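Local coordinates for protein D-aminopeptidase (Bacillus subtilis, PDB 1HI9) that hydrolyses N-terminal residues from peptides that contain D-amino acids, acting as a zinc-dependent aminopeptidase within a self-compartmentalizing decamer, at residues S6-G11 / V131-L136; T19-G24 / D58-M63; G102-A107 / M113-I118. All blocks are in the same frame, centred on the assembly; numbering follows the deposited sequence.

Contact 1: residues S6-G11 / V131-L136; sequences SVDMEG and VGELGL. With ZN (zinc ion), chain F; ZN (zinc ion), chain G.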
ATOM      1  N   SER A   6      34.696  13.114 -14.053  1.00 40.16           N
ATOM      2  CA  SER A   6      33.318  12.731 -14.306  1.00 37.02           C
ATOM      3  C   SER A   6      33.186  11.383 -13.628  1.00 36.87           C
ATOM      4  O   SER A   6      33.886  10.435 -13.989  1.00 37.29           O
ATOM      5  CB  SER A   6      33.052  12.588 -15.799  1.00 35.98           C
ATOM      6  OG  SER A   6      31.739  12.103 -16.026  1.00 34.98           O
ATOM      7  N   VAL A   7      32.301  11.295 -12.639  1.00 35.72           N
ATOM      8  CA  VAL A   7      32.127  10.043 -11.918  1.00 35.48           C
ATOM      9  C   VAL A   7      30.758   9.394 -12.097  1.00 36.38           C
ATOM     10  O   VAL A   7      29.735   9.959 -11.710  1.00 36.11           O
ATOM     11  CB  VAL A   7      32.362  10.230 -10.399  1.00 34.98           C
ATOM     12  CG1 VAL A   7      32.472   8.868  -9.723  1.00 32.75           C
ATOM     13  CG2 VAL A   7      33.619  11.052 -10.159  1.00 33.25           C
ATOM     14  N   ASP A   8      30.758   8.198 -12.682  1.00 35.87           N
ATOM     15  CA  ASP A   8      29.542   7.423 -12.888  1.00 35.08           C
ATOM     16  C   ASP A   8      29.527   6.362 -11.783  1.00 34.72           C
ATOM     17  O   ASP A   8      30.455   6.299 -10.971  1.00 34.21           O
ATOM     18  CB  ASP A   8      29.568   6.752 -14.265  1.00 35.97           C
ATOM     19  CG  ASP A   8      28.185   6.583 -14.859  1.00 35.71           C
ATOM     20  OD1 ASP A   8      27.190   6.835 -14.153  1.00 37.16           O
ATOM     21  OD2 ASP A   8      28.090   6.194 -16.038  1.00 36.46           O
ATOM     22  N   MET A   9      28.496   5.523 -11.752  1.00 33.39           N
ATOM     23  CA  MET A   9      28.398   4.499 -10.702  1.00 32.44           C
ATOM     24  C   MET A   9      28.538   3.035 -11.099  1.00 31.94           C
ATOM     25  O   MET A   9      29.151   2.262 -10.370  1.00 32.36           O
ATOM     26  CB  MET A   9      27.067   4.629  -9.966  1.00 32.87           C
ATOM     27  CG  MET A   9      27.178   5.204  -8.580  1.00 36.86           C
ATOM     28  SD  MET A   9      25.649   5.051  -7.693  1.00 36.52           S
ATOM     29  CE  MET A   9      26.178   4.191  -6.253  1.00 34.83           C
ATOM     30  N   GLU A  10      27.944   2.647 -12.226  1.00 30.55           N
ATOM     31  CA  GLU A  10      27.971   1.252 -12.650  1.00 30.90           C
ATOM     32  C   GLU A  10      29.358   0.630 -12.698  1.00 29.39           C
ATOM     33  O   GLU A  10      29.518  -0.564 -12.450  1.00 28.51           O
ATOM     34  CB  GLU A  10      27.297   1.089 -14.011  1.00 32.89           C
ATOM     35  CG  GLU A  10      25.794   1.318 -13.999  1.00 35.81           C
ATOM     36  CD  GLU A  10      25.417   2.788 -14.042  1.00 34.85           C
ATOM     37  OE1 GLU A  10      26.330   3.636 -14.050  1.00 35.23           O
ATOM     38  OE2 GLU A  10      24.205   3.094 -14.075  1.00 36.69           O
ATOM     39  N   GLY A  11      30.354   1.441 -13.017  1.00 28.97           N
ATOM     40  CA  GLY A  11      31.707   0.941 -13.095  1.00 29.14           C
ATOM     41  C   GLY A  11      32.478   1.014 -11.793  1.00 31.74           C
ATOM     42  O   GLY A  11      33.627   0.593 -11.737  1.00 32.27           O
ATOM     43  N   VAL A 131      29.751   4.825 -30.444  1.00 41.14           N
ATOM     44  CA  VAL A 131      30.212   5.326 -29.147  1.00 38.56           C
ATOM     45  C   VAL A 131      29.116   5.240 -28.082  1.00 38.01           C
ATOM     46  O   VAL A 131      27.923   5.137 -28.383  1.00 35.82           O
ATOM     47  CB  VAL A 131      30.679   6.797 -29.217  1.00 38.42           C
ATOM     48  CG1 VAL A 131      31.857   6.925 -30.165  1.00 40.40           C
ATOM     49  CG2 VAL A 131      29.523   7.703 -29.661  1.00 38.21           C
ATOM     50  N   GLY A 132      29.542   5.269 -26.828  1.00 39.17           N
ATOM     51  CA  GLY A 132      28.605   5.240 -25.724  1.00 38.01           C
ATOM     52  C   GLY A 132      28.844   6.509 -24.940  1.00 37.68           C
ATOM     53  O   GLY A 132      29.339   7.498 -25.492  1.00 38.24           O
ATOM     54  N   GLU A 133      28.499   6.490 -23.659  1.00 37.13           N
ATOM     55  CA  GLU A 133      28.711   7.653 -22.800  1.00 36.05           C
ATOM     56  C   GLU A 133      30.183   8.052 -22.843  1.00 36.89           C
ATOM     57  O   GLU A 133      30.525   9.230 -22.953  1.00 35.96           O
ATOM     58  CB  GLU A 133      28.319   7.319 -21.355  1.00 35.04           C
ATOM     59  CG  GLU A 133      26.824   7.214 -21.128  1.00 33.50           C
ATOM     60  CD  GLU A 133      26.472   6.553 -19.812  1.00 33.13           C
ATOM     61  OE1 GLU A 133      27.137   6.846 -18.795  1.00 33.44           O
ATOM     62  OE2 GLU A 133      25.523   5.743 -19.788  1.00 30.94           O
ATOM     63  N   LEU A 134      31.048   7.048 -22.759  1.00 36.73           N
ATOM     64  CA  LEU A 134      32.485   7.265 -22.771  1.00 37.50           C
ATOM     65  C   LEU A 134      32.913   8.057 -24.001  1.00 37.35           C
ATOM     66  O   LEU A 134      33.608   9.067 -23.887  1.00 36.62           O
ATOM     67  CB  LEU A 134      33.191   5.917 -22.733  1.00 37.09           C
ATOM     68  CG  LEU A 134      34.653   5.935 -22.325  1.00 39.34           C
ATOM     69  CD1 LEU A 134      35.044   4.543 -21.835  1.00 38.31           C
ATOM     70  CD2 LEU A 134      35.504   6.378 -23.494  1.00 41.27           C
ATOM     71  N   GLY A 135      32.470   7.600 -25.167  1.00 36.94           N
ATOM     72  CA  GLY A 135      32.822   8.254 -26.409  1.00 36.94           C
ATOM     73  C   GLY A 135      32.259   9.646 -26.521  1.00 36.65           C
ATOM     74  O   GLY A 135      32.996  10.580 -26.823  1.00 37.63           O
ATOM     75  N   LEU A 136      30.960   9.801 -26.286  1.00 36.72           N
ATOM     76  CA  LEU A 136      30.359  11.123 -26.372  1.00 36.82           C
ATOM     77  C   LEU A 136      31.044  12.109 -25.429  1.00 37.52           C
ATOM     78  O   LEU A 136      31.326  13.241 -25.817  1.00 36.84           O
ATOM     79  CB  LEU A 136      28.866  11.071 -26.040  1.00 37.19           C
ATOM     80  CG  LEU A 136      27.908  10.545 -27.108  1.00 39.86           C
ATOM     81  CD1 LEU A 136      26.465  10.664 -26.584  1.00 39.98           C
ATOM     82  CD2 LEU A 136      28.063  11.336 -28.402  1.00 36.90           C
TER
HETATM   83 ZN    ZN F 300      26.679   5.588 -17.343  1.00 31.80          ZN
HETATM   84 ZN    ZN G 301      25.288   5.622 -14.523  1.00 56.24          ZN
HETATM   85  O   HOH W   1      24.694   6.147 -16.945  1.00 28.83           O

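Contact 2: residues T19-G24 / D58-M63; sequences TFVDSG and DSHSKM. With ZN (zinc ion), chain G.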
ATOM      1  N   THR A  19      21.174  -2.960  -7.548  1.00 32.16           N
ATOM      2  CA  THR A  19      20.719  -2.753  -6.184  1.00 32.78           C
ATOM      3  C   THR A  19      21.705  -1.794  -5.500  1.00 33.46           C
ATOM      4  O   THR A  19      21.396  -1.226  -4.461  1.00 33.01           O
ATOM      5  CB  THR A  19      20.666  -4.063  -5.367  1.00 34.69           C
ATOM      6  OG1 THR A  19      21.995  -4.554  -5.148  1.00 35.38           O
ATOM      7  CG2 THR A  19      19.855  -5.129  -6.114  1.00 34.69           C
ATOM      8  N   PHE A  20      22.889  -1.626  -6.088  1.00 32.95           N
ATOM      9  CA  PHE A  20      23.901  -0.729  -5.554  1.00 31.90           C
ATOM     10  C   PHE A  20      23.899   0.656  -6.229  1.00 32.45           C
ATOM     11  O   PHE A  20      24.537   1.579  -5.733  1.00 33.42           O
ATOM     12  CB  PHE A  20      25.311  -1.326  -5.716  1.00 31.80           C
ATOM     13  CG  PHE A  20      25.593  -2.518  -4.844  1.00 32.18           C
ATOM     14  CD1 PHE A  20      25.083  -3.767  -5.167  1.00 31.73           C
ATOM     15  CD2 PHE A  20      26.381  -2.391  -3.699  1.00 31.51           C
ATOM     16  CE1 PHE A  20      25.345  -4.872  -4.375  1.00 30.50           C
ATOM     17  CE2 PHE A  20      26.650  -3.498  -2.896  1.00 29.81           C
ATOM     18  CZ  PHE A  20      26.129  -4.737  -3.239  1.00 30.82           C
ATOM     19  N   VAL A  21      23.204   0.814  -7.352  1.00 32.78           N
ATOM     20  CA  VAL A  21      23.211   2.105  -8.048  1.00 32.73           C
ATOM     21  C   VAL A  21      21.848   2.768  -8.189  1.00 33.64           C
ATOM     22  O   VAL A  21      21.756   3.916  -8.594  1.00 33.94           O
ATOM     23  CB  VAL A  21      23.821   1.973  -9.469  1.00 30.58           C
ATOM     24  CG1 VAL A  21      25.118   1.189  -9.401  1.00 30.63           C
ATOM     25  CG2 VAL A  21      22.833   1.297 -10.405  1.00 27.80           C
ATOM     26  N   ASP A  22      20.790   2.044  -7.866  1.00 36.12           N
ATOM     27  CA  ASP A  22      19.442   2.587  -7.978  1.00 37.89           C
ATOM     28  C   ASP A  22      19.085   3.193  -6.617  1.00 38.06           C
ATOM     29  O   ASP A  22      18.959   2.458  -5.642  1.00 37.14           O
ATOM     30  CB  ASP A  22      18.479   1.454  -8.331  1.00 40.56           C
ATOM     31  CG  ASP A  22      17.099   1.945  -8.693  1.00 44.29           C
ATOM     32  OD1 ASP A  22      16.541   2.780  -7.943  1.00 45.81           O
ATOM     33  OD2 ASP A  22      16.568   1.476  -9.726  1.00 45.34           O
ATOM     34  N   SER A  23      18.928   4.519  -6.551  1.00 37.27           N
ATOM     35  CA  SER A  23      18.610   5.185  -5.286  1.00 37.74           C
ATOM     36  C   SER A  23      17.420   4.568  -4.554  1.00 37.80           C
ATOM     37  O   SER A  23      17.295   4.696  -3.333  1.00 38.09           O
ATOM     38  CB  SER A  23      18.368   6.688  -5.503  1.00 38.22           C
ATOM     39  OG  SER A  23      17.351   6.926  -6.466  1.00 39.05           O
ATOM     40  N   GLY A  24      16.551   3.887  -5.291  1.00 37.70           N
ATOM     41  CA  GLY A  24      15.406   3.261  -4.656  1.00 37.46           C
ATOM     42  C   GLY A  24      15.633   1.826  -4.205  1.00 37.55           C
ATOM     43  O   GLY A  24      14.680   1.168  -3.795  1.00 37.65           O
ATOM     44  N   ASP A  58      29.289  14.743 -10.502  1.00 39.12           N
ATOM     45  CA  ASP A  58      28.537  13.514 -10.274  1.00 36.89           C
ATOM     46  C   ASP A  58      27.813  13.281 -11.588  1.00 36.87           C
ATOM     47  O   ASP A  58      26.982  14.103 -11.991  1.00 33.74           O
ATOM     48  CB  ASP A  58      27.522  13.724  -9.145  1.00 36.93           C
ATOM     49  CG  ASP A  58      26.916  12.428  -8.652  1.00 35.41           C
ATOM     50  OD1 ASP A  58      26.587  11.566  -9.498  1.00 36.40           O
ATOM     51  OD2 ASP A  58      26.751  12.280  -7.419  1.00 35.07           O
ATOM     52  N   SER A  59      28.115  12.167 -12.253  1.00 36.32           N
ATOM     53  CA  SER A  59      27.509  11.882 -13.559  1.00 37.57           C
ATOM     54  C   SER A  59      26.560  10.699 -13.624  1.00 37.08           C
ATOM     55  O   SER A  59      26.352  10.142 -14.695  1.00 37.57           O
ATOM     56  CB  SER A  59      28.615  11.675 -14.595  1.00 35.40           C
ATOM     57  OG  SER A  59      29.508  12.766 -14.588  1.00 38.20           O
ATOM     58  N   HIS A  60      25.957  10.336 -12.502  1.00 36.99           N
ATOM     59  CA  HIS A  60      25.065   9.190 -12.489  1.00 36.38           C
ATOM     60  C   HIS A  60      23.617   9.505 -12.116  1.00 36.70           C
ATOM     61  O   HIS A  60      23.359  10.161 -11.108  1.00 36.37           O
ATOM     62  CB  HIS A  60      25.634   8.153 -11.520  1.00 36.05           C
ATOM     63  CG  HIS A  60      24.715   7.001 -11.253  1.00 36.49           C
ATOM     64  ND1 HIS A  60      24.375   6.082 -12.222  1.00 36.05           N
ATOM     65  CD2 HIS A  60      24.061   6.620 -10.129  1.00 35.77           C
ATOM     66  CE1 HIS A  60      23.555   5.184 -11.707  1.00 35.30           C
ATOM     67  NE2 HIS A  60      23.349   5.488 -10.439  1.00 35.36           N
ATOM     68  N   SER A  61      22.680   9.031 -12.932  1.00 37.32           N
ATOM     69  CA  SER A  61      21.256   9.207 -12.657  1.00 38.53           C
ATOM     70  C   SER A  61      20.869  10.634 -12.221  1.00 39.93           C
ATOM     71  O   SER A  61      20.976  11.574 -13.014  1.00 39.43           O
ATOM     72  CB  SER A  61      20.844   8.182 -11.590  1.00 38.85           C
ATOM     73  OG  SER A  61      19.439   8.128 -11.399  1.00 42.26           O
ATOM     74  N   LYS A  62      20.416  10.793 -10.974  1.00 40.28           N
ATOM     75  CA  LYS A  62      20.023  12.107 -10.461  1.00 41.78           C
ATOM     76  C   LYS A  62      21.237  12.918 -10.055  1.00 41.30           C
ATOM     77  O   LYS A  62      21.110  14.051  -9.601  1.00 43.15           O
ATOM     78  CB  LYS A  62      19.070  11.981  -9.263  1.00 43.38           C
ATOM     79  CG  LYS A  62      17.783  11.283  -9.607  1.00 46.41           C
ATOM     80  CD  LYS A  62      17.080  11.983 -10.755  1.00 49.03           C
ATOM     81  CE  LYS A  62      16.076  11.050 -11.428  1.00 51.52           C
ATOM     82  NZ  LYS A  62      15.372  11.708 -12.563  1.00 51.50           N
ATOM     83  N   MET A  63      22.410  12.314 -10.207  1.00 40.42           N
ATOM     84  CA  MET A  63      23.686  12.960  -9.910  1.00 40.17           C
ATOM     85  C   MET A  63      23.782  13.611  -8.530  1.00 39.30           C
ATOM     86  O   MET A  63      24.402  14.660  -8.357  1.00 38.30           O
ATOM     87  CB  MET A  63      23.988  13.966 -11.024  1.00 40.02           C
ATOM     88  CG  MET A  63      23.974  13.299 -12.394  1.00 40.68           C
ATOM     89  SD  MET A  63      23.804  14.450 -13.778  1.00 43.84           S
ATOM     90  CE  MET A  63      24.022  13.355 -15.174  1.00 42.21           C
TER
HETATM   91 ZN    ZN G 301      25.288   5.622 -14.523  1.00 56.24          ZN
HETATM   92  O   HOH W   1      24.694   6.147 -16.945  1.00 28.83           O

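Contact 3: residues G102-A107 / M113-I118; sequences GYHARA and MSHSMI. With ZN (zinc ion), chain F.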
ATOM      1  N   GLY A 102      34.433   5.185 -12.639  1.00 34.73           N
ATOM      2  CA  GLY A 102      33.239   4.379 -12.505  1.00 34.11           C
ATOM      3  C   GLY A 102      32.455   4.230 -13.790  1.00 34.24           C
ATOM      4  O   GLY A 102      31.230   4.086 -13.766  1.00 32.61           O
ATOM      5  N   TYR A 103      33.154   4.273 -14.921  1.00 33.23           N
ATOM      6  CA  TYR A 103      32.486   4.121 -16.200  1.00 33.13           C
ATOM      7  C   TYR A 103      32.175   2.668 -16.532  1.00 32.79           C
ATOM      8  O   TYR A 103      32.719   1.732 -15.937  1.00 31.64           O
ATOM      9  CB  TYR A 103      33.317   4.768 -17.305  1.00 33.39           C
ATOM     10  CG  TYR A 103      32.990   6.240 -17.492  1.00 33.86           C
ATOM     11  CD1 TYR A 103      32.944   7.108 -16.403  1.00 33.61           C
ATOM     12  CD2 TYR A 103      32.705   6.753 -18.747  1.00 33.00           C
ATOM     13  CE1 TYR A 103      32.613   8.455 -16.566  1.00 34.03           C
ATOM     14  CE2 TYR A 103      32.377   8.096 -18.921  1.00 34.85           C
ATOM     15  CZ  TYR A 103      32.329   8.937 -17.834  1.00 34.23           C
ATOM     16  OH  TYR A 103      31.981  10.250 -18.022  1.00 33.00           O
ATOM     17  N   HIS A 104      31.280   2.497 -17.496  1.00 33.99           N
ATOM     18  CA  HIS A 104      30.834   1.173 -17.921  1.00 33.47           C
ATOM     19  C   HIS A 104      30.812   1.082 -19.432  1.00 32.55           C
ATOM     20  O   HIS A 104      30.959   2.081 -20.114  1.00 32.60           O
ATOM     21  CB  HIS A 104      29.425   0.914 -17.369  1.00 31.65           C
ATOM     22  CG  HIS A 104      28.456   2.010 -17.694  1.00 29.86           C
ATOM     23  ND1 HIS A 104      27.879   2.153 -18.937  1.00 30.64           N
ATOM     24  CD2 HIS A 104      28.010   3.050 -16.951  1.00 29.75           C
ATOM     25  CE1 HIS A 104      27.114   3.230 -18.949  1.00 26.90           C
ATOM     26  NE2 HIS A 104      27.178   3.792 -17.755  1.00 31.53           N
ATOM     27  N   ALA A 105      30.607  -0.132 -19.932  1.00 33.21           N
ATOM     28  CA  ALA A 105      30.558  -0.388 -21.358  1.00 32.60           C
ATOM     29  C   ALA A 105      29.306   0.216 -21.980  1.00 32.83           C
ATOM     30  O   ALA A 105      28.270   0.378 -21.307  1.00 31.25           O
ATOM     31  CB  ALA A 105      30.592  -1.874 -21.604  1.00 31.78           C
ATOM     32  N   ARG A 106      29.405   0.548 -23.267  1.00 32.43           N
ATOM     33  CA  ARG A 106      28.275   1.128 -24.001  1.00 32.49           C
ATOM     34  C   ARG A 106      27.221   0.049 -24.242  1.00 31.77           C
ATOM     35  O   ARG A 106      27.504  -1.145 -24.138  1.00 32.41           O
ATOM     36  CB  ARG A 106      28.753   1.737 -25.334  1.00 33.74           C
ATOM     37  CG  ARG A 106      29.430   0.764 -26.328  1.00 35.12           C
ATOM     38  CD  ARG A 106      29.977   1.521 -27.541  1.00 37.46           C
ATOM     39  NE  ARG A 106      30.797   0.706 -28.446  1.00 39.72           N
ATOM     40  CZ  ARG A 106      30.324  -0.021 -29.454  1.00 39.06           C
ATOM     41  NH1 ARG A 106      29.022  -0.055 -29.716  1.00 38.59           N
ATOM     42  NH2 ARG A 106      31.168  -0.714 -30.203  1.00 38.93           N
ATOM     43  N   ALA A 107      26.007   0.474 -24.553  1.00 32.26           N
ATOM     44  CA  ALA A 107      24.891  -0.439 -24.793  1.00 32.30           C
ATOM     45  C   ALA A 107      25.160  -1.484 -25.870  1.00 32.08           C
ATOM     46  O   ALA A 107      25.956  -1.261 -26.780  1.00 32.29           O
ATOM     47  CB  ALA A 107      23.652   0.364 -25.168  1.00 33.04           C
ATOM     48  N   MET A 113      26.372  -4.091 -16.299  1.00 31.62           N
ATOM     49  CA  MET A 113      25.425  -2.981 -16.387  1.00 32.73           C
ATOM     50  C   MET A 113      25.612  -2.103 -17.616  1.00 31.96           C
ATOM     51  O   MET A 113      25.477  -0.887 -17.546  1.00 31.81           O
ATOM     52  CB  MET A 113      25.508  -2.132 -15.119  1.00 32.42           C
ATOM     53  CG  MET A 113      25.174  -2.927 -13.863  1.00 35.39           C
ATOM     54  SD  MET A 113      25.237  -1.937 -12.324  1.00 34.72           S
ATOM     55  CE  MET A 113      23.641  -1.321 -12.373  1.00 38.08           C
ATOM     56  N   SER A 114      25.914  -2.731 -18.746  1.00 32.23           N
ATOM     57  CA  SER A 114      26.121  -2.004 -19.994  1.00 32.47           C
ATOM     58  C   SER A 114      24.860  -1.257 -20.456  1.00 32.44           C
ATOM     59  O   SER A 114      23.749  -1.790 -20.414  1.00 31.75           O
ATOM     60  CB  SER A 114      26.556  -2.971 -21.096  1.00 31.67           C
ATOM     61  OG  SER A 114      25.543  -3.923 -21.349  1.00 31.39           O
ATOM     62  N   HIS A 115      25.054  -0.016 -20.891  1.00 32.41           N
ATOM     63  CA  HIS A 115      23.966   0.819 -21.401  1.00 33.05           C
ATOM     64  C   HIS A 115      24.556   2.155 -21.814  1.00 31.91           C
ATOM     65  O   HIS A 115      25.743   2.384 -21.612  1.00 30.96           O
ATOM     66  CB  HIS A 115      22.888   1.044 -20.340  1.00 33.81           C
ATOM     67  CG  HIS A 115      23.351   1.876 -19.187  1.00 34.30           C
ATOM     68  ND1 HIS A 115      24.174   1.383 -18.196  1.00 34.73           N
ATOM     69  CD2 HIS A 115      23.150   3.180 -18.891  1.00 34.35           C
ATOM     70  CE1 HIS A 115      24.455   2.345 -17.339  1.00 35.46           C
ATOM     71  NE2 HIS A 115      23.845   3.447 -17.736  1.00 36.48           N
ATOM     72  N   SER A 116      23.726   3.010 -22.406  1.00 32.33           N
ATOM     73  CA  SER A 116      24.138   4.340 -22.849  1.00 32.91           C
ATOM     74  C   SER A 116      23.060   5.373 -22.516  1.00 32.97           C
ATOM     75  O   SER A 116      22.079   5.501 -23.244  1.00 33.69           O
ATOM     76  CB  SER A 116      24.389   4.349 -24.361  1.00 33.34           C
ATOM     77  OG  SER A 116      25.444   3.483 -24.710  1.00 30.40           O
ATOM     78  N   MET A 117      23.263   6.103 -21.420  1.00 34.41           N
ATOM     79  CA  MET A 117      22.338   7.132 -20.929  1.00 35.50           C
ATOM     80  C   MET A 117      21.001   6.568 -20.442  1.00 36.21           C
ATOM     81  O   MET A 117      20.674   6.690 -19.268  1.00 35.28           O
ATOM     82  CB  MET A 117      22.102   8.202 -21.992  1.00 37.10           C
ATOM     83  CG  MET A 117      23.335   9.049 -22.308  1.00 41.35           C
ATOM     84  SD  MET A 117      24.104   9.838 -20.844  1.00 41.76           S
ATOM     85  CE  MET A 117      22.914  11.140 -20.460  1.00 41.28           C
ATOM     86  N   ILE A 118      20.222   5.964 -21.337  1.00 36.70           N
ATOM     87  CA  ILE A 118      18.937   5.379 -20.946  1.00 36.50           C
ATOM     88  C   ILE A 118      18.873   3.947 -21.452  1.00 36.84           C
ATOM     89  O   ILE A 118      19.593   3.583 -22.379  1.00 36.43           O
ATOM     90  CB  ILE A 118      17.756   6.162 -21.542  1.00 35.58           C
ATOM     91  CG1 ILE A 118      17.870   6.174 -23.067  1.00 35.63           C
ATOM     92  CG2 ILE A 118      17.748   7.578 -20.994  1.00 34.49           C
ATOM     93  CD1 ILE A 118      16.630   6.664 -23.766  1.00 36.47           C
TER
HETATM   94 ZN    ZN F 300      26.679   5.588 -17.343  1.00 31.80          ZN
HETATM   95  O   HOH W   1      24.694   6.147 -16.945  1.00 28.83           O

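Contact 1: residues S6-G11 / V131-L136
Asp8 and Glu133 meet at one zinc ion, F, which takes an oxygen from each; the metal's charge probably offsets the repulsion between the two carboxylates, whose side chains cross at about a right angle. From CB of Asp8, which points toward the segment 131-136, the chain leads to CG, 3.1 Å from each metal, because the carboxylate spans the pair with one oxygen per ion. OD1 binds zinc ion G at 2.3 Å, and the same oxygen accepts a weak bond from the backbone N of Met9. OD2 goes to zinc ion F at 2.0 Å and comes within 3.0 Å of Glu133 OE1, with no hydrogen bond between these two oxygens. This is the dizinc centre of an M55 family peptidase. Asp8 follows directly on strand 2-7 of the mixed sheet, while Glu133 opens helix 133-143, right after the N-cap residue Gly132.

Glu133 reaches zinc ion F on a chain that runs extended beyond CG, and its carboxylate is turned 51° from that of Asp8. OE1 is the close ligand of zinc ion F; OE2 is farther from the metal, accepts a bond from bridging water 1 at 3.0 Å, and takes a second from the backbone N of Met117, which would limit rotation of the group. Glu10 serves zinc ion G instead: its chain bends at CG (chi2 81°) and delivers OE1 to the ion at 2.3 Å. His104 completes the ligands of zinc ion F and His60 those of zinc ion G, and Phe273 of a neighbouring subunit packs against Glu10.

Contact 2: residues T19-G24 / D58-M63
Val21 O takes a nearly straight hydrogen bond from His60 NE2, 2.9 Å long with 176° at the hydrogen. This is the familiar second-shell arrangement of a zinc-bound histidine: one ring nitrogen on the metal, the other held by a backbone carbonyl. Here ND1 binds zinc ion G at 2.5 Å, and both the ion and Val21 O lie at the edge of the ring, in its plane. Two in-plane partners at separate corners should hold the imidazole against both tilting and spinning. With the N-H of NE2 directed at the carbonyl, ND1 carries the lone pair that the metal takes, and the bond probably makes ND1 a somewhat better donor to it.

The ring reaches this place because CG stands anti to the backbone N (chi1 172°), carrying the imidazole off the loop that follows strand 53-58. That loop folds back at once in a type II' turn from His60 to Met63, which lays Ser61 CB over the centre of one ring face, 3.8 Å above it. Val21 sits in the loop before helix 28-48, and its side chain, crossing that of His60 at about a right angle, touches the ring with CB, 3.7 Å from NE2. Met113 also packs on Val21. Just beyond, an Asx turn bends the chain: Asp22 OD1, on its anti lone pair, accepts a hydrogen bond from the backbone N of Gly24 at 2.9 Å.

Contact 3: residues G102-A107 / M113-I118
His104 and His115 lay their rings face over face in an offset stack, centroids 4.0 Å apart and planes 22° from parallel. The overlap is at the rims: His115 CE1 sits over one face of the His104 ring, only 3.1 Å from NE2, while His104 CE1 lies over the facing side of His115. Both histidines place CG between the backbone N and the carbonyl carbon (chi1 52° for His104, 67° for His115), a rotamer that folds each ring back over its own chain. The folding lets each ND1 find a carbonyl close by in sequence, lying in its ring plane. His104 ND1 donates to Ala105 O at 3.0 Å, from above the carbonyl plane, and His115 ND1 donates to Met113 O at 2.7 Å.

Ala105 O is gripped twice, since His115 N reaches it from the opposite face at 3.3 Å. Farther along, Ser116 turns OG beside its own backbone N and accepts the N-H of Ala107 at 3.1 Å in an almost straight bond. The His115 N to Ala105 O and Ala107 N to Ser116 OG bonds tie the two arms of the loop that leaves strand 97-103 and leads to strand 121-126, and Phe273 of a neighbouring subunit meets the His115 ring edge to face.

With both ND1 atoms occupied, the NE2 atoms are turned to the dizinc centre. His104 NE2 binds zinc ion F at 1.9 Å, while His115, assigned as the nucleophile, has its NE2 2.9 Å from water 1, a ligand of that zinc, consistent with a role at the metal-bound water.

How the contacts relate
All three contacts are buried and meet around one dizinc centre, with water 1 common to them. Contact 1 lies nearest the middle of the chain and is almost purely metal chemistry between carboxylates, with little surface in touch. Contact 3 buries the most surface, mixing ring stacking with backbone bonds; like contact 1 it starts from the mixed sheet, where strands 2-7 and 97-103 are neighbours, and it shares zinc ion F. Contact 2 lies farther out, joins two loops through a second-shell bond, and reaches zinc ion G, which contact 1 also holds. Ser6 OG bonds to Ser59 OG and Tyr103 OH, linking segment 6-11 to segments 58-63 and 102-107.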